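Local coordinates for protein AA9 family lytic polysaccharide monooxygenase cel61B (Hypocrea jecorina, PDB 2VTC) that cleaves crystalline and amorphous polysaccharides such as cellulose by copper-dependent oxidation of their glycosidic bonds, using a reducing agent and H2O2 or O2, at residues P68-V77 / A217-I228; V77-S88 / C124-W134. One frame throughout, in Å; residues are numbered along the deposited sequence.

Interaction 1: residues P68-V77 / A217-I228; sequences PDQYTTPDIV and ATQLYKPTDPGI
Tyr71 O and Ala217 O, carbonyls of the two facing loops, both lie within hydrogen-bonding distance of one water: water 1 is 2.9 Å from Tyr71 O and 2.7 Å from Ala217 O, though it may not serve both at once. The same water accepts from Tyr221 N at 3.0 Å, so it bridges the backbones of 68-77 and 217-228 where no direct hydrogen bond does. Tyr71 O also takes a CA-H...O contact from Thr218 CA, 3.3 Å away. The Tyr71 ring is sandwiched. Pro68 CA sits over the centre of one face, while Tyr221 CB lies over the other, offset toward the rim and 3.8 Å from the ring centroid, a CH-pi contact. The Tyr221 ring follows in an edge-to-face pair, its edge toward the face of Tyr71 and the planes at 54°. With CG anti to the carbonyl carbon and beside the backbone N (chi1 -73°), Tyr71 slides its ring between these two residues and sets one edge against Lys222 C, near the ring plane; Ile228 CD1 meets Tyr71 OH at 3.5 Å. That hydroxyl is hydrogen-bonded to Asn194 of strand 193-204, and Tyr221 OH to Glu179 of strand 172-182 and Tyr116 of strand 113-119, which fixes both phenol ends. At one end of the contact Pro68 CB packs on Pro223 CB at 3.8 Å; at the other, the Ala217 methyl touches Val77 CA and CG2, and Ile76 CG2 lies 3.7 Å from Ala217 O. Thr218 CG2 rests against the carbonyls of Thr72 and Thr73. The contact thus joins the loop entering helix 75-78 to the loop after strand 215-216, on one side of the AA9 beta-sandwich: Ile76 lies on Glu179 and Asn194, and Ile228 on Leu181.

Interaction 2: residues V77-S88 / C124-W134; sequences VCHKNAAPGAIS and CTTVNKNNLRW
The Trp134 indole meets Val77 at its edge, with Val77 CG1 close to the ring plane and 3.9 Å from Trp134 CZ2; Cys78 SG approaches the same CZ2 obliquely. On the other branch, Val77 CG2 touches Asn130 ND2, the two side chains crossing at about a right angle. Lys129 carries the polar part. Its CG stands between the backbone N and the carbonyl carbon (chi1 72°), and from there the chain runs fully extended to Ala82, where NZ donates to Ala82 O at 2.8 Å, tilted 17° from the carbonyl plane. NZ also donates to water 2, which accepts from Cys78 N and donates to His79 O, so the ammonium helps close the type II turn from His79 to Ala82. With the lysine cut back to an alanine, Ala82 O would probably lose its NZ donor and water 2 one of its two donors, leaving this turn less firmly held. The turn follows helix 75-78 in the AA9 beta-sandwich, where the Cys78-Cys198 disulfide ties the helix end to strand 193-204, the strand bearing the copper ligand Tyr195. Farther along, the Pro84 ring presses on the 3-10 turn, Pro84 CB lying 3.2 Å from Cys124 O and CG 4.0 Å from Val127 CG1. Water 3 links Pro84 O to Thr125 O, and Thr125 CG2 lies 3.5 Å from Ala86 O.

In the fold
From the N terminus, having already formed strands 22-28 and 31-34, the chain passes through 68-77, runs on through Val77 into 77-88, and goes on to further strands of the sandwich. It returns at 124-134, where interaction 2 closes a loop of 35 intervening residues that includes strands 89-92, 96-102 and 113-119. Only at 217-228, past strand 193-204, which carries Gln193 and Tyr195, does interaction 1 close its longer loop, with interaction 2 nested inside. The two share Val77 and helix 75-78, and they meet directly where Asp75 OD1 probably accepts a hydrogen bond from Asn81 N and where Ala217 packs on Trp134. Together they tie this helix to strands 133-143 and 215-216, which pair antiparallel.

Interaction 1: residues P68-V77 / A217-I228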
loop_
_atom_site.group_PDB
_atom_site.type_symbol
_atom_site.label_atom_id
_atom_site.label_comp_id
_atom_site.label_asym_id
_atom_site.label_seq_id
_atom_site.Cartn_x
_atom_site.Cartn_y
_atom_site.Cartn_z
ATOM N N PRO A 68 5.053 -14.339 2.398
ATOM C CA PRO A 68 6.480 -14.303 2.092
ATOM C C PRO A 68 6.940 -15.222 0.949
ATOM O O PRO A 68 7.890 -14.876 0.228
ATOM C CB PRO A 68 7.147 -14.647 3.441
ATOM C CG PRO A 68 6.174 -14.148 4.429
ATOM C CD PRO A 68 4.807 -14.452 3.854
ATOM N N ASP A 69 6.268 -16.366 0.771
ATOM C CA ASP A 69 6.598 -17.262 -0.343
ATOM C C ASP A 69 6.182 -16.671 -1.701
ATOM O O ASP A 69 6.434 -17.281 -2.751
ATOM C CB ASP A 69 6.030 -18.691 -0.144
ATOM C CG ASP A 69 4.511 -18.736 0.033
ATOM O OD1 ASP A 69 3.799 -17.728 -0.131
ATOM O OD2 ASP A 69 3.986 -19.852 0.340
ATOM N N GLN A 70 5.552 -15.497 -1.660
ATOM C CA GLN A 70 5.173 -14.769 -2.879
ATOM C C GLN A 70 5.943 -13.442 -3.039
ATOM O O GLN A 70 5.600 -12.640 -3.902
ATOM C CB GLN A 70 3.687 -14.491 -2.879
ATOM C CG GLN A 70 2.824 -15.739 -2.846
ATOM C CD GLN A 70 1.372 -15.397 -2.735
ATOM O OE1 GLN A 70 0.886 -15.002 -1.673
ATOM N NE2 GLN A 70 0.649 -15.515 -3.858
ATOM N N TYR A 71 6.958 -13.205 -2.209
ATOM C CA TYR A 71 7.683 -11.922 -2.259
ATOM C C TYR A 71 8.464 -11.661 -3.554
ATOM O O TYR A 71 8.871 -10.517 -3.794
ATOM C CB TYR A 71 8.608 -11.747 -1.045
ATOM C CG TYR A 71 7.953 -11.450 0.297
ATOM C CD1 TYR A 71 6.614 -11.060 0.425
ATOM C CD2 TYR A 71 8.736 -11.501 1.464
ATOM C CE1 TYR A 71 6.045 -10.770 1.694
ATOM C CE2 TYR A 71 8.186 -11.205 2.705
ATOM C CZ TYR A 71 6.867 -10.833 2.827
ATOM O OH TYR A 71 6.295 -10.542 4.049
ATOM N N THR A 72 8.704 -12.699 -4.373
ATOM C CA THR A 72 9.404 -12.498 -5.649
ATOM C C THR A 72 8.474 -12.595 -6.862
ATOM O O THR A 72 8.970 -12.644 -7.984
ATOM C CB THR A 72 10.572 -13.487 -5.847
ATOM O OG1 THR A 72 10.057 -14.818 -5.999
ATOM C CG2 THR A 72 11.548 -13.419 -4.668
ATOM N N THR A 73 7.166 -12.640 -6.614
ATOM C CA THR A 73 6.149 -12.862 -7.665
ATOM C C THR A 73 5.432 -11.571 -8.026
ATOM O O THR A 73 5.425 -10.620 -7.247
ATOM C CB THR A 73 5.079 -13.926 -7.237
ATOM O OG1 THR A 73 4.153 -13.356 -6.301
ATOM C CG2 THR A 73 5.740 -15.202 -6.665
ATOM N N PRO A 74 4.834 -11.501 -9.237
ATOM C CA PRO A 74 4.070 -10.308 -9.602
ATOM C C PRO A 74 2.971 -9.881 -8.625
ATOM O O PRO A 74 2.642 -8.701 -8.555
ATOM C CB PRO A 74 3.466 -10.696 -10.972
ATOM C CG PRO A 74 4.487 -11.641 -11.554
ATOM C CD PRO A 74 4.882 -12.486 -10.340
ATOM N N ASP A 75 2.417 -10.838 -7.865
ATOM C CA ASP A 75 1.350 -10.542 -6.936
ATOM C C ASP A 75 1.772 -9.571 -5.807
ATOM O O ASP A 75 0.913 -8.900 -5.242
ATOM C CB ASP A 75 0.818 -11.849 -6.334
ATOM C CG ASP A 75 -0.252 -12.503 -7.226
ATOM O OD1 ASP A 75 -0.598 -11.917 -8.310
ATOM O OD2 ASP A 75 -0.728 -13.609 -6.855
ATOM N N ILE A 76 3.073 -9.498 -5.509
ATOM C CA ILE A 76 3.540 -8.564 -4.456
ATOM C C ILE A 76 3.504 -7.095 -4.907
ATOM O O ILE A 76 3.521 -6.178 -4.102
ATOM C CB ILE A 76 4.960 -8.945 -3.918
ATOM C CG1 ILE A 76 5.279 -8.225 -2.582
ATOM C CG2 ILE A 76 6.045 -8.567 -4.907
ATOM C CD1 ILE A 76 4.233 -8.468 -1.454
ATOM N N VAL A 77 3.432 -6.861 -6.217
ATOM C CA VAL A 77 3.461 -5.478 -6.695
ATOM C C VAL A 77 2.235 -4.676 -6.218
ATOM O O VAL A 77 2.391 -3.677 -5.497
ATOM C CB VAL A 77 3.577 -5.404 -8.256
ATOM C CG1 VAL A 77 3.651 -3.930 -8.674
ATOM C CG2 VAL A 77 4.792 -6.189 -8.781
ATOM N N ALA A 217 9.297 -4.173 -6.743
ATOM C CA ALA A 217 8.502 -4.682 -5.588
ATOM C C ALA A 217 8.972 -6.062 -5.152
ATOM O O ALA A 217 8.878 -6.407 -3.961
ATOM C CB ALA A 217 7.001 -4.669 -5.868
ATOM N N THR A 218 9.488 -6.837 -6.112
ATOM C CA THR A 218 9.944 -8.215 -5.886
ATOM C C THR A 218 11.285 -8.281 -5.130
ATOM O O THR A 218 11.772 -9.369 -4.809
ATOM C CB THR A 218 10.029 -8.981 -7.221
ATOM O OG1 THR A 218 10.869 -8.251 -8.125
ATOM C CG2 THR A 218 8.647 -9.128 -7.819
ATOM N N GLN A 219 11.857 -7.117 -4.835
ATOM C CA GLN A 219 13.091 -6.999 -4.060
ATOM C C GLN A 219 12.880 -6.257 -2.723
ATOM O O GLN A 219 13.842 -6.002 -2.003
ATOM C CB GLN A 219 14.187 -6.315 -4.897
ATOM C CG GLN A 219 14.729 -7.176 -6.039
ATOM C CD GLN A 219 15.707 -6.419 -6.961
ATOM O OE1 GLN A 219 16.353 -5.442 -6.557
ATOM N NE2 GLN A 219 15.808 -6.871 -8.201
ATOM N N LEU A 220 11.629 -5.939 -2.390
ATOM C CA LEU A 220 11.357 -5.180 -1.152
ATOM C C LEU A 220 11.663 -5.980 0.102
ATOM O O LEU A 220 12.279 -5.447 1.040
ATOM C CB LEU A 220 9.919 -4.674 -1.083
ATOM C CG LEU A 220 9.509 -3.648 -2.136
ATOM C CD1 LEU A 220 8.017 -3.462 -2.073
ATOM C CD2 LEU A 220 10.220 -2.282 -1.974
ATOM N N TYR A 221 11.248 -7.250 0.101
ATOM C CA TYR A 221 11.258 -8.087 1.315
ATOM C C TYR A 221 11.725 -9.521 1.054
ATOM O O TYR A 221 11.464 -10.079 -0.022
ATOM C CB TYR A 221 9.845 -8.222 1.881
ATOM C CG TYR A 221 9.055 -6.953 1.977
ATOM C CD1 TYR A 221 9.502 -5.909 2.783
ATOM C CD2 TYR A 221 7.837 -6.802 1.279
ATOM C CE1 TYR A 221 8.776 -4.729 2.877
ATOM C CE2 TYR A 221 7.090 -5.631 1.379
ATOM C CZ TYR A 221 7.580 -4.593 2.190
ATOM O OH TYR A 221 6.868 -3.426 2.320
ATOM N N LYS A 222 12.388 -10.100 2.062
ATOM C CA LYS A 222 12.765 -11.524 2.071
ATOM C C LYS A 222 12.085 -12.210 3.273
ATOM O O LYS A 222 11.832 -11.561 4.298
ATOM C CB LYS A 222 14.290 -11.696 2.132
ATOM C CG LYS A 222 15.018 -11.148 0.910
ATOM C CD LYS A 222 16.449 -11.640 0.832
ATOM C CE LYS A 222 17.233 -10.883 -0.246
ATOM N NZ LYS A 222 18.626 -11.399 -0.437
ATOM N N PRO A 223 11.747 -13.514 3.152
ATOM C CA PRO A 223 11.041 -14.206 4.254
ATOM C C PRO A 223 11.781 -14.248 5.596
ATOM O O PRO A 223 11.144 -14.492 6.628
ATOM C CB PRO A 223 10.844 -15.620 3.704
ATOM C CG PRO A 223 10.836 -15.413 2.196
ATOM C CD PRO A 223 11.917 -14.406 1.988
ATOM N N THR A 224 13.083 -13.987 5.561
ATOM C CA THR A 224 13.940 -14.015 6.764
ATOM C C THR A 224 14.369 -12.647 7.287
ATOM O O THR A 224 15.186 -12.563 8.226
ATOM C CB THR A 224 15.219 -14.846 6.503
ATOM O OG1 THR A 224 15.914 -14.316 5.361
ATOM C CG2 THR A 224 14.866 -16.344 6.283
ATOM N N ASP A 225 13.868 -11.565 6.686
ATOM C CA ASP A 225 14.212 -10.232 7.169
ATOM C C ASP A 225 13.808 -10.054 8.635
ATOM O O ASP A 225 12.797 -10.616 9.070
ATOM C CB ASP A 225 13.548 -9.160 6.306
ATOM C CG ASP A 225 14.227 -8.984 4.946
ATOM O OD1 ASP A 225 15.376 -9.460 4.726
ATOM O OD2 ASP A 225 13.585 -8.329 4.092
ATOM N N PRO A 226 14.603 -9.275 9.405
ATOM C CA PRO A 226 14.355 -9.143 10.849
ATOM C C PRO A 226 12.990 -8.588 11.293
ATOM O O PRO A 226 12.551 -8.890 12.421
ATOM C CB PRO A 226 15.532 -8.262 11.324
ATOM C CG PRO A 226 15.985 -7.524 10.103
ATOM C CD PRO A 226 15.807 -8.538 8.998
ATOM N N GLY A 227 12.326 -7.790 10.443
ATOM C CA GLY A 227 11.005 -7.256 10.744
ATOM C C GLY A 227 9.888 -8.023 10.060
ATOM O O GLY A 227 8.707 -7.686 10.203
ATOM N N ILE A 228 10.279 -9.071 9.328
ATOM C CA ILE A 228 9.332 -9.969 8.657
ATOM C C ILE A 228 9.120 -11.241 9.502
ATOM O O ILE A 228 7.977 -11.704 9.683
ATOM C CB ILE A 228 9.831 -10.372 7.232
ATOM C CG1 ILE A 228 9.822 -9.161 6.276
ATOM C CG2 ILE A 228 9.040 -11.600 6.652
ATOM C CD1 ILE A 228 8.455 -8.524 5.996
HETATM O O HOH W 1 9.375 -8.268 -2.006
#

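Interaction 2: residues V77-S88 / C124-W134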
loop_
_atom_site.group_PDB
_atom_site.type_symbol
_atom_site.label_atom_id
_atom_site.label_comp_id
_atom_site.label_asym_id
_atom_site.label_seq_id
_atom_site.Cartn_x
_atom_site.Cartn_y
_atom_site.Cartn_z
ATOM N N VAL A 77 3.432 -6.861 -6.217
ATOM C CA VAL A 77 3.461 -5.478 -6.695
ATOM C C VAL A 77 2.235 -4.676 -6.218
ATOM O O VAL A 77 2.391 -3.677 -5.497
ATOM C CB VAL A 77 3.577 -5.404 -8.256
ATOM C CG1 VAL A 77 3.651 -3.930 -8.674
ATOM C CG2 VAL A 77 4.792 -6.189 -8.781
ATOM N N CYS A 78 1.036 -5.138 -6.598
ATOM C CA CYS A 78 -0.223 -4.468 -6.301
ATOM C C CYS A 78 -1.340 -5.436 -5.897
ATOM O O CYS A 78 -2.511 -5.119 -6.013
ATOM C CB CYS A 78 -0.687 -3.593 -7.483
ATOM S SG CYS A 78 0.354 -2.139 -7.743
ATOM N N HIS A 79 -0.939 -6.594 -5.385
ATOM C CA HIS A 79 -1.850 -7.645 -4.896
ATOM C C HIS A 79 -2.302 -8.576 -6.042
ATOM O O HIS A 79 -1.808 -8.478 -7.184
ATOM C CB HIS A 79 -3.020 -7.078 -4.084
ATOM C CG HIS A 79 -3.450 -7.969 -2.953
ATOM N ND1 HIS A 79 -3.554 -7.531 -1.643
ATOM C CD2 HIS A 79 -3.815 -9.271 -2.952
ATOM C CE1 HIS A 79 -3.963 -8.542 -0.887
ATOM N NE2 HIS A 79 -4.120 -9.607 -1.653
ATOM N N LYS A 80 -3.206 -9.506 -5.726
ATOM C CA LYS A 80 -3.460 -10.664 -6.604
ATOM C C LYS A 80 -3.984 -10.328 -8.007
ATOM O O LYS A 80 -5.048 -9.714 -8.141
ATOM C CB LYS A 80 -4.430 -11.625 -5.923
ATOM C CG LYS A 80 -4.556 -12.950 -6.642
ATOM C CD LYS A 80 -5.515 -13.885 -5.898
ATOM C CE LYS A 80 -5.593 -15.233 -6.573
ATOM N NZ LYS A 80 -4.268 -15.904 -6.575
ATOM N N ASN A 81 -3.221 -10.763 -9.020
ATOM C CA ASN A 81 -3.621 -10.594 -10.442
ATOM C C ASN A 81 -3.985 -9.135 -10.758
ATOM O O ASN A 81 -4.880 -8.850 -11.574
ATOM C CB ASN A 81 -4.807 -11.514 -10.774
ATOM C CG ASN A 81 -4.508 -12.983 -10.539
ATOM O OD1 ASN A 81 -3.354 -13.433 -10.559
ATOM N ND2 ASN A 81 -5.582 -13.759 -10.304
ATOM N N ALA A 82 -3.319 -8.191 -10.095
ATOM C CA ALA A 82 -3.730 -6.803 -10.163
ATOM C C ALA A 82 -3.452 -6.163 -11.512
ATOM O O ALA A 82 -2.488 -6.517 -12.199
ATOM C CB ALA A 82 -3.095 -5.961 -9.064
ATOM N N ALA A 83 -4.305 -5.205 -11.832
ATOM C CA ALA A 83 -4.195 -4.395 -13.061
ATOM C C ALA A 83 -4.476 -2.933 -12.751
ATOM O O ALA A 83 -5.297 -2.605 -11.881
ATOM C CB ALA A 83 -5.180 -4.913 -14.112
ATOM N N PRO A 84 -3.793 -2.015 -13.464
ATOM C CA PRO A 84 -3.966 -0.591 -13.189
ATOM C C PRO A 84 -5.429 -0.120 -13.277
ATOM O O PRO A 84 -6.211 -0.616 -14.113
ATOM C CB PRO A 84 -3.103 0.090 -14.266
ATOM C CG PRO A 84 -2.122 -0.925 -14.659
ATOM C CD PRO A 84 -2.773 -2.270 -14.502
ATOM N N GLY A 85 -5.798 0.823 -12.414
ATOM C CA GLY A 85 -7.093 1.492 -12.510
ATOM C C GLY A 85 -7.202 2.146 -13.884
ATOM O O GLY A 85 -6.183 2.557 -14.453
ATOM N N ALA A 86 -8.433 2.250 -14.382
ATOM C CA ALA A 86 -8.681 2.717 -15.753
ATOM C C ALA A 86 -8.562 4.236 -15.860
ATOM O O ALA A 86 -8.492 4.791 -16.982
ATOM C CB ALA A 86 -10.051 2.230 -16.246
ATOM N N ILE A 87 -8.535 4.918 -14.713
ATOM C CA ILE A 87 -8.318 6.373 -14.650
ATOM C C ILE A 87 -7.313 6.697 -13.548
ATOM O O ILE A 87 -6.883 5.794 -12.823
ATOM C CB ILE A 87 -9.634 7.173 -14.399
ATOM C CG1 ILE A 87 -10.215 6.858 -12.993
ATOM C CG2 ILE A 87 -10.655 6.903 -15.529
ATOM C CD1 ILE A 87 -11.353 7.752 -12.539
ATOM N N SER A 88 -6.941 7.969 -13.431
ATOM C CA SER A 88 -6.057 8.441 -12.362
ATOM C C SER A 88 -6.692 9.572 -11.548
ATOM O O SER A 88 -7.382 10.434 -12.102
ATOM C CB SER A 88 -4.732 8.922 -12.967
ATOM O OG SER A 88 -3.780 9.304 -11.972
ATOM N N CYS A 124 -0.346 5.893 -16.165
ATOM C CA CYS A 124 -0.340 4.764 -15.216
ATOM C C CYS A 124 -1.433 3.764 -15.564
ATOM O O CYS A 124 -1.320 2.582 -15.224
ATOM C CB CYS A 124 -0.411 5.237 -13.752
ATOM S SG CYS A 124 1.070 6.098 -13.134
ATOM N N THR A 125 -2.458 4.217 -16.298
ATOM C CA THR A 125 -3.593 3.354 -16.666
ATOM C C THR A 125 -3.201 2.179 -17.578
ATOM O O THR A 125 -3.950 1.192 -17.704
ATOM C CB THR A 125 -4.730 4.183 -17.323
ATOM O OG1 THR A 125 -4.297 4.616 -18.621
ATOM C CG2 THR A 125 -5.088 5.405 -16.472
ATOM N N THR A 126 -2.032 2.281 -18.215
ATOM C CA THR A 126 -1.575 1.254 -19.145
ATOM C C THR A 126 -0.161 0.761 -18.840
ATOM O O THR A 126 0.460 0.102 -19.654
ATOM C CB THR A 126 -1.648 1.769 -20.613
ATOM O OG1 THR A 126 -0.940 3.001 -20.689
ATOM C CG2 THR A 126 -3.097 1.995 -21.036
ATOM N N VAL A 127 0.348 1.070 -17.641
ATOM C CA VAL A 127 1.712 0.729 -17.263
ATOM C C VAL A 127 1.883 -0.795 -17.108
ATOM O O VAL A 127 0.910 -1.518 -16.797
ATOM C CB VAL A 127 2.096 1.493 -15.946
ATOM C CG1 VAL A 127 1.474 0.815 -14.725
ATOM C CG2 VAL A 127 3.582 1.650 -15.782
ATOM N N ASN A 128 3.106 -1.267 -17.350
ATOM C CA ASN A 128 3.508 -2.625 -17.018
ATOM C C ASN A 128 3.941 -2.608 -15.545
ATOM O O ASN A 128 4.999 -2.060 -15.211
ATOM C CB ASN A 128 4.671 -3.060 -17.924
ATOM C CG ASN A 128 5.143 -4.495 -17.682
ATOM O OD1 ASN A 128 5.906 -5.039 -18.507
ATOM N ND2 ASN A 128 4.732 -5.112 -16.570
ATOM N N LYS A 129 3.101 -3.174 -14.661
ATOM C CA LYS A 129 3.386 -3.114 -13.211
ATOM C C LYS A 129 4.753 -3.690 -12.825
ATOM O O LYS A 129 5.374 -3.254 -11.853
ATOM C CB LYS A 129 2.271 -3.814 -12.415
ATOM C CG LYS A 129 2.236 -5.335 -12.518
ATOM C CD LYS A 129 0.975 -5.854 -11.792
ATOM C CE LYS A 129 0.965 -7.362 -11.795
ATOM N NZ LYS A 129 -0.250 -7.865 -11.091
ATOM N N ASN A 130 5.227 -4.665 -13.596
ATOM C CA ASN A 130 6.473 -5.347 -13.269
ATOM C C ASN A 130 7.724 -4.476 -13.476
ATOM O O ASN A 130 8.816 -4.800 -12.978
ATOM C CB ASN A 130 6.547 -6.664 -14.049
ATOM C CG ASN A 130 5.368 -7.583 -13.742
ATOM O OD1 ASN A 130 4.678 -8.072 -14.657
ATOM N ND2 ASN A 130 5.111 -7.799 -12.465
ATOM N N ASN A 131 7.554 -3.363 -14.192
ATOM C CA ASN A 131 8.666 -2.430 -14.409
ATOM C C ASN A 131 8.667 -1.258 -13.443
ATOM O O ASN A 131 9.553 -0.401 -13.493
ATOM C CB ASN A 131 8.659 -1.916 -15.857
ATOM C CG ASN A 131 8.957 -2.999 -16.852
ATOM O OD1 ASN A 131 9.552 -4.024 -16.519
ATOM N ND2 ASN A 131 8.542 -2.784 -18.086
ATOM N N LEU A 132 7.669 -1.212 -12.557
ATOM C CA LEU A 132 7.593 -0.134 -11.565
ATOM C C LEU A 132 8.700 -0.283 -10.520
ATOM O O LEU A 132 9.031 -1.398 -10.107
ATOM C CB LEU A 132 6.217 -0.096 -10.900
ATOM C CG LEU A 132 5.046 0.319 -11.797
ATOM C CD1 LEU A 132 3.721 0.136 -11.075
ATOM C CD2 LEU A 132 5.205 1.784 -12.277
ATOM N N ARG A 133 9.276 0.849 -10.119
ATOM C CA ARG A 133 10.348 0.871 -9.103
ATOM C C ARG A 133 9.916 1.773 -7.964
ATOM O O ARG A 133 9.549 2.916 -8.172
ATOM C CB ARG A 133 11.702 1.324 -9.694
ATOM C CG ARG A 133 12.155 0.506 -10.929
ATOM C CD ARG A 133 13.514 0.980 -11.502
ATOM N NE ARG A 133 14.532 0.870 -10.466
ATOM C CZ ARG A 133 15.285 -0.211 -10.266
ATOM N NH1 ARG A 133 15.202 -1.244 -11.097
ATOM N NH2 ARG A 133 16.144 -0.239 -9.258
ATOM N N TRP A 134 9.923 1.238 -6.738
ATOM C CA TRP A 134 9.253 1.877 -5.626
ATOM C C TRP A 134 10.188 2.596 -4.677
ATOM O O TRP A 134 11.282 2.121 -4.388
ATOM C CB TRP A 134 8.513 0.777 -4.846
ATOM C CG TRP A 134 7.536 0.090 -5.728
ATOM C CD1 TRP A 134 7.719 -1.099 -6.394
ATOM C CD2 TRP A 134 6.226 0.544 -6.064
ATOM N NE1 TRP A 134 6.605 -1.407 -7.142
ATOM C CE2 TRP A 134 5.662 -0.426 -6.946
ATOM C CE3 TRP A 134 5.474 1.691 -5.736
ATOM C CZ2 TRP A 134 4.381 -0.291 -7.491
ATOM C CZ3 TRP A 134 4.185 1.818 -6.287
ATOM C CH2 TRP A 134 3.664 0.824 -7.157
HETATM O O HOH W 2 0.328 -7.290 -8.347
HETATM O O HOH W 3 -6.320 0.019 -16.946
#